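Local coordinates for protein oxaloacetate acetyl hydrolase (Cryphonectria parasitica, PDB 3LYE) that belongs to the phosphoenolpyruvate phosphomutase family and is built on a TIM-barrel fold, at residues A[200-210]-A[230-241]. Numbering follows the deposited sequence.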
loop_
_atom_site.group_PDB
_atom_site.type_symbol
_atom_site.label_atom_id
_atom_site.label_comp_id
_atom_site.label_asym_id
_atom_site.label_seq_id
_atom_site.Cartn_x
_atom_site.Cartn_y
_atom_site.Cartn_z
ATOM N N PHE A 200 23.902 -25.202 6.706
ATOM C CA PHE A 200 24.887 -26.262 6.784
ATOM C C PHE A 200 25.719 -26.061 8.055
ATOM O O PHE A 200 25.994 -24.919 8.471
ATOM C CB PHE A 200 25.836 -26.214 5.597
ATOM C CG PHE A 200 25.209 -26.612 4.295
ATOM C CD1 PHE A 200 24.820 -27.912 4.086
ATOM C CD2 PHE A 200 25.043 -25.702 3.272
ATOM C CE1 PHE A 200 24.256 -28.309 2.886
ATOM C CE2 PHE A 200 24.469 -26.089 2.069
ATOM C CZ PHE A 200 24.083 -27.394 1.875
ATOM N N ARG A 201 26.129 -27.164 8.660
ATOM C CA ARG A 201 26.937 -27.114 9.874
ATOM C C ARG A 201 28.423 -27.151 9.527
ATOM O O ARG A 201 29.253 -26.798 10.346
ATOM C CB ARG A 201 26.543 -28.248 10.827
ATOM C CG ARG A 201 25.198 -27.959 11.499
ATOM C CD ARG A 201 24.683 -29.061 12.426
ATOM N NE ARG A 201 23.692 -28.534 13.370
ATOM C CZ ARG A 201 22.440 -28.212 13.046
ATOM N NH1 ARG A 201 21.613 -27.735 13.969
ATOM N NH2 ARG A 201 22.004 -28.373 11.803
ATOM N N SER A 202 28.765 -27.580 8.321
ATOM C CA SER A 202 30.155 -27.648 7.899
ATOM C C SER A 202 30.306 -27.605 6.389
ATOM O O SER A 202 29.360 -27.833 5.648
ATOM C CB SER A 202 30.818 -28.938 8.393
ATOM O OG SER A 202 30.336 -30.046 7.653
ATOM N N LYS A 203 31.529 -27.344 5.938
ATOM C CA LYS A 203 31.805 -27.282 4.510
ATOM C C LYS A 203 31.697 -28.678 3.890
ATOM O O LYS A 203 31.263 -28.825 2.749
ATOM C CB LYS A 203 33.188 -26.702 4.266
ATOM C CG LYS A 203 33.336 -25.303 4.830
ATOM C CD LYS A 203 34.765 -24.841 4.790
ATOM C CE LYS A 203 35.347 -24.874 3.401
ATOM N NZ LYS A 203 36.796 -24.563 3.465
ATOM N N GLU A 204 32.075 -29.705 4.653
ATOM C CA GLU A 204 32.013 -31.067 4.167
ATOM C C GLU A 204 30.569 -31.416 3.853
ATOM O O GLU A 204 30.273 -32.005 2.830
ATOM C CB GLU A 204 32.591 -32.025 5.229
ATOM C CG GLU A 204 32.151 -33.471 5.075
ATOM C CD GLU A 204 32.950 -34.467 5.924
ATOM O OE1 GLU A 204 32.539 -35.646 5.937
ATOM O OE2 GLU A 204 33.983 -34.116 6.539
ATOM N N GLN A 205 29.673 -31.012 4.736
ATOM C CA GLN A 205 28.266 -31.287 4.563
ATOM C C GLN A 205 27.708 -30.546 3.357
ATOM O O GLN A 205 26.884 -31.087 2.631
ATOM C CB GLN A 205 27.539 -30.922 5.834
ATOM C CG GLN A 205 26.113 -31.280 5.890
ATOM C CD GLN A 205 25.536 -30.806 7.182
ATOM O OE1 GLN A 205 25.495 -29.606 7.445
ATOM N NE2 GLN A 205 25.116 -31.745 8.025
ATOM N N ALA A 206 28.195 -29.330 3.118
ATOM C CA ALA A 206 27.716 -28.548 1.976
ATOM C C ALA A 206 28.092 -29.231 0.656
ATOM O O ALA A 206 27.246 -29.375 -0.230
ATOM C CB ALA A 206 28.283 -27.126 2.012
ATOM N N ALA A 207 29.339 -29.691 0.545
ATOM C CA ALA A 207 29.791 -30.341 -0.683
ATOM C C ALA A 207 29.073 -31.655 -0.940
ATOM O O ALA A 207 28.841 -32.044 -2.097
ATOM C CB ALA A 207 31.294 -30.576 -0.642
ATOM N N ALA A 208 28.702 -32.326 0.146
ATOM C CA ALA A 208 28.012 -33.604 0.053
ATOM C C ALA A 208 26.588 -33.429 -0.424
ATOM O O ALA A 208 26.082 -34.270 -1.170
ATOM C CB ALA A 208 28.035 -34.313 1.389
ATOM N N ALA A 209 25.927 -32.364 0.001
ATOM C CA ALA A 209 24.552 -32.150 -0.437
ATOM C C ALA A 209 24.569 -31.911 -1.946
ATOM O O ALA A 209 23.709 -32.402 -2.680
ATOM C CB ALA A 209 23.936 -30.965 0.273
ATOM N N VAL A 210 25.549 -31.142 -2.410
ATOM C CA VAL A 210 25.652 -30.864 -3.834
ATOM C C VAL A 210 25.821 -32.191 -4.600
ATOM O O VAL A 210 25.171 -32.426 -5.622
ATOM C CB VAL A 210 26.828 -29.932 -4.159
ATOM C CG1 VAL A 210 27.018 -29.886 -5.667
ATOM C CG2 VAL A 210 26.600 -28.523 -3.596
ATOM N N LEU A 230 32.018 -20.090 7.374
ATOM C CA LEU A 230 32.314 -19.191 6.286
ATOM C C LEU A 230 32.763 -19.966 5.066
ATOM O O LEU A 230 33.616 -20.841 5.155
ATOM C CB LEU A 230 33.438 -18.249 6.697
ATOM C CG LEU A 230 33.874 -17.139 5.731
ATOM C CD1 LEU A 230 32.746 -16.202 5.396
ATOM C CD2 LEU A 230 35.011 -16.346 6.351
ATOM N N ILE A 231 32.111 -19.697 3.943
ATOM C CA ILE A 231 32.434 -20.328 2.677
ATOM C C ILE A 231 32.630 -19.180 1.673
ATOM O O ILE A 231 31.768 -18.316 1.538
ATOM C CB ILE A 231 31.319 -21.269 2.192
ATOM C CG1 ILE A 231 31.142 -22.425 3.188
ATOM C CG2 ILE A 231 31.658 -21.793 0.817
ATOM C CD1 ILE A 231 29.972 -23.348 2.942
ATOM N N THR A 232 33.787 -19.118 1.020
ATOM C CA THR A 232 34.005 -18.046 0.052
ATOM C C THR A 232 33.340 -18.375 -1.273
ATOM O O THR A 232 32.912 -19.496 -1.506
ATOM C CB THR A 232 35.495 -17.813 -0.241
ATOM O OG1 THR A 232 36.025 -18.953 -0.934
ATOM C CG2 THR A 232 36.285 -17.630 1.045
ATOM N N VAL A 233 33.248 -17.370 -2.137
ATOM C CA VAL A 233 32.650 -17.560 -3.445
ATOM C C VAL A 233 33.465 -18.626 -4.202
ATOM O O VAL A 233 32.897 -19.535 -4.794
ATOM C CB VAL A 233 32.618 -16.232 -4.203
ATOM C CG1 VAL A 233 32.390 -16.442 -5.694
ATOM C CG2 VAL A 233 31.572 -15.285 -3.582
ATOM N N GLU A 234 34.792 -18.538 -4.156
ATOM C CA GLU A 234 35.617 -19.528 -4.854
ATOM C C GLU A 234 35.369 -20.930 -4.336
ATOM O O GLU A 234 35.313 -21.869 -5.117
ATOM C CB GLU A 234 37.090 -19.180 -4.700
ATOM C CG GLU A 234 37.483 -17.970 -5.512
ATOM C CD GLU A 234 38.979 -17.688 -5.453
ATOM O OE1 GLU A 234 39.755 -18.598 -5.063
ATOM O OE2 GLU A 234 39.376 -16.551 -5.796
ATOM N N GLU A 235 35.260 -21.079 -3.022
ATOM C CA GLU A 235 35.008 -22.379 -2.420
ATOM C C GLU A 235 33.636 -22.939 -2.817
ATOM O O GLU A 235 33.510 -24.128 -3.136
ATOM C CB GLU A 235 35.105 -22.297 -0.899
ATOM C CG GLU A 235 36.533 -22.161 -0.366
ATOM C CD GLU A 235 36.582 -21.885 1.119
ATOM O OE1 GLU A 235 35.616 -21.323 1.665
ATOM O OE2 GLU A 235 37.611 -22.209 1.749
ATOM N N ALA A 236 32.603 -22.100 -2.779
ATOM C CA ALA A 236 31.262 -22.554 -3.144
ATOM C C ALA A 236 31.239 -23.002 -4.597
ATOM O O ALA A 236 30.601 -23.974 -4.939
ATOM C CB ALA A 236 30.227 -21.469 -2.866
ATOM N N LYS A 237 31.965 -22.302 -5.451
ATOM C CA LYS A 237 32.012 -22.646 -6.868
ATOM C C LYS A 237 32.667 -24.010 -7.054
ATOM O O LYS A 237 32.212 -24.857 -7.836
ATOM C CB LYS A 237 32.773 -21.547 -7.608
ATOM C CG LYS A 237 33.208 -21.894 -9.004
ATOM C CD LYS A 237 32.067 -21.744 -9.962
ATOM C CE LYS A 237 32.457 -22.184 -11.367
ATOM N NZ LYS A 237 32.976 -21.020 -12.145
ATOM N N ALA A 238 33.761 -24.226 -6.333
ATOM C CA ALA A 238 34.455 -25.505 -6.438
ATOM C C ALA A 238 33.606 -26.674 -5.888
ATOM O O ALA A 238 33.694 -27.807 -6.389
ATOM C CB ALA A 238 35.809 -25.416 -5.759
ATOM N N MET A 239 32.770 -26.380 -4.884
ATOM C CA MET A 239 31.878 -27.378 -4.261
ATOM C C MET A 239 30.779 -27.784 -5.252
ATOM O O MET A 239 30.138 -28.818 -5.071
ATOM C CB MET A 239 31.152 -26.793 -3.029
ATOM C CG MET A 239 31.969 -26.803 -1.725
ATOM S SD MET A 239 31.065 -26.078 -0.321
ATOM C CE MET A 239 30.577 -24.459 -0.874
ATOM N N GLY A 240 30.526 -26.942 -6.256
ATOM C CA GLY A 240 29.512 -27.211 -7.268
ATOM C C GLY A 240 28.185 -26.470 -7.180
ATOM O O GLY A 240 27.273 -26.775 -7.935
ATOM N N PHE A 241 28.053 -25.555 -6.238
ATOM C CA PHE A 241 26.821 -24.793 -6.102
ATOM C C PHE A 241 26.622 -23.958 -7.363
ATOM O O PHE A 241 27.591 -23.566 -8.001
ATOM C CB PHE A 241 26.894 -23.880 -4.865
ATOM C CG PHE A 241 26.676 -24.602 -3.556
ATOM C CD1 PHE A 241 25.400 -24.930 -3.144
ATOM C CD2 PHE A 241 27.742 -24.942 -2.746
ATOM C CE1 PHE A 241 25.188 -25.615 -1.981
ATOM C CE2 PHE A 241 27.538 -25.606 -1.554
ATOM C CZ PHE A 241 26.265 -25.940 -1.173
HETATM O O HOH W 1 30.232 -31.475 -4.276
#
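V210 and M239 carry the packing between neighbouring outer helices of a TIM barrel, 203-213 and 233-239; the axes of 203-210 and 233-239 come within 10.0 Å, at 39°, in the same general direction. Strand 219-223 lies between them in sequence, and its L220 underlies F200, I231 and F241.

The aromatic evidence centres on F241. V210 CG2 sits 3.5 Å from the F241 ring centroid and 8° off the ring normal, a CH-pi contact over the face; chi1 of 170° turns CG1 anti to the backbone N and leaves CG2 for the ring. F200 approaches the same ring obliquely, and A206 CB lies at the ring edge, in plane.

Apolar contacts continue along M239, which carries SD to 3.8 Å from A206 CB, while its CG meets A207 CB at 4.0 Å.

At the N-terminal ends, K203 bends at chi3 and forms a salt bridge, NZ to E235 OE2 3.0 Å, reaching the carboxylate from above its plane. E235 OE1 meanwhile accepts from T232 N at 2.9 Å, and T232 OG1 accepts from E235 N, a capping box; the T232 N bond to OE1 probably helps fix the carboxylate that K203 meets.

At the other end, where G240 closes helix 233-239 in a Schellman motif, one water bridges the backbones, donating to A207 O at 2.6 Å and to M239 O at 2.8 Å.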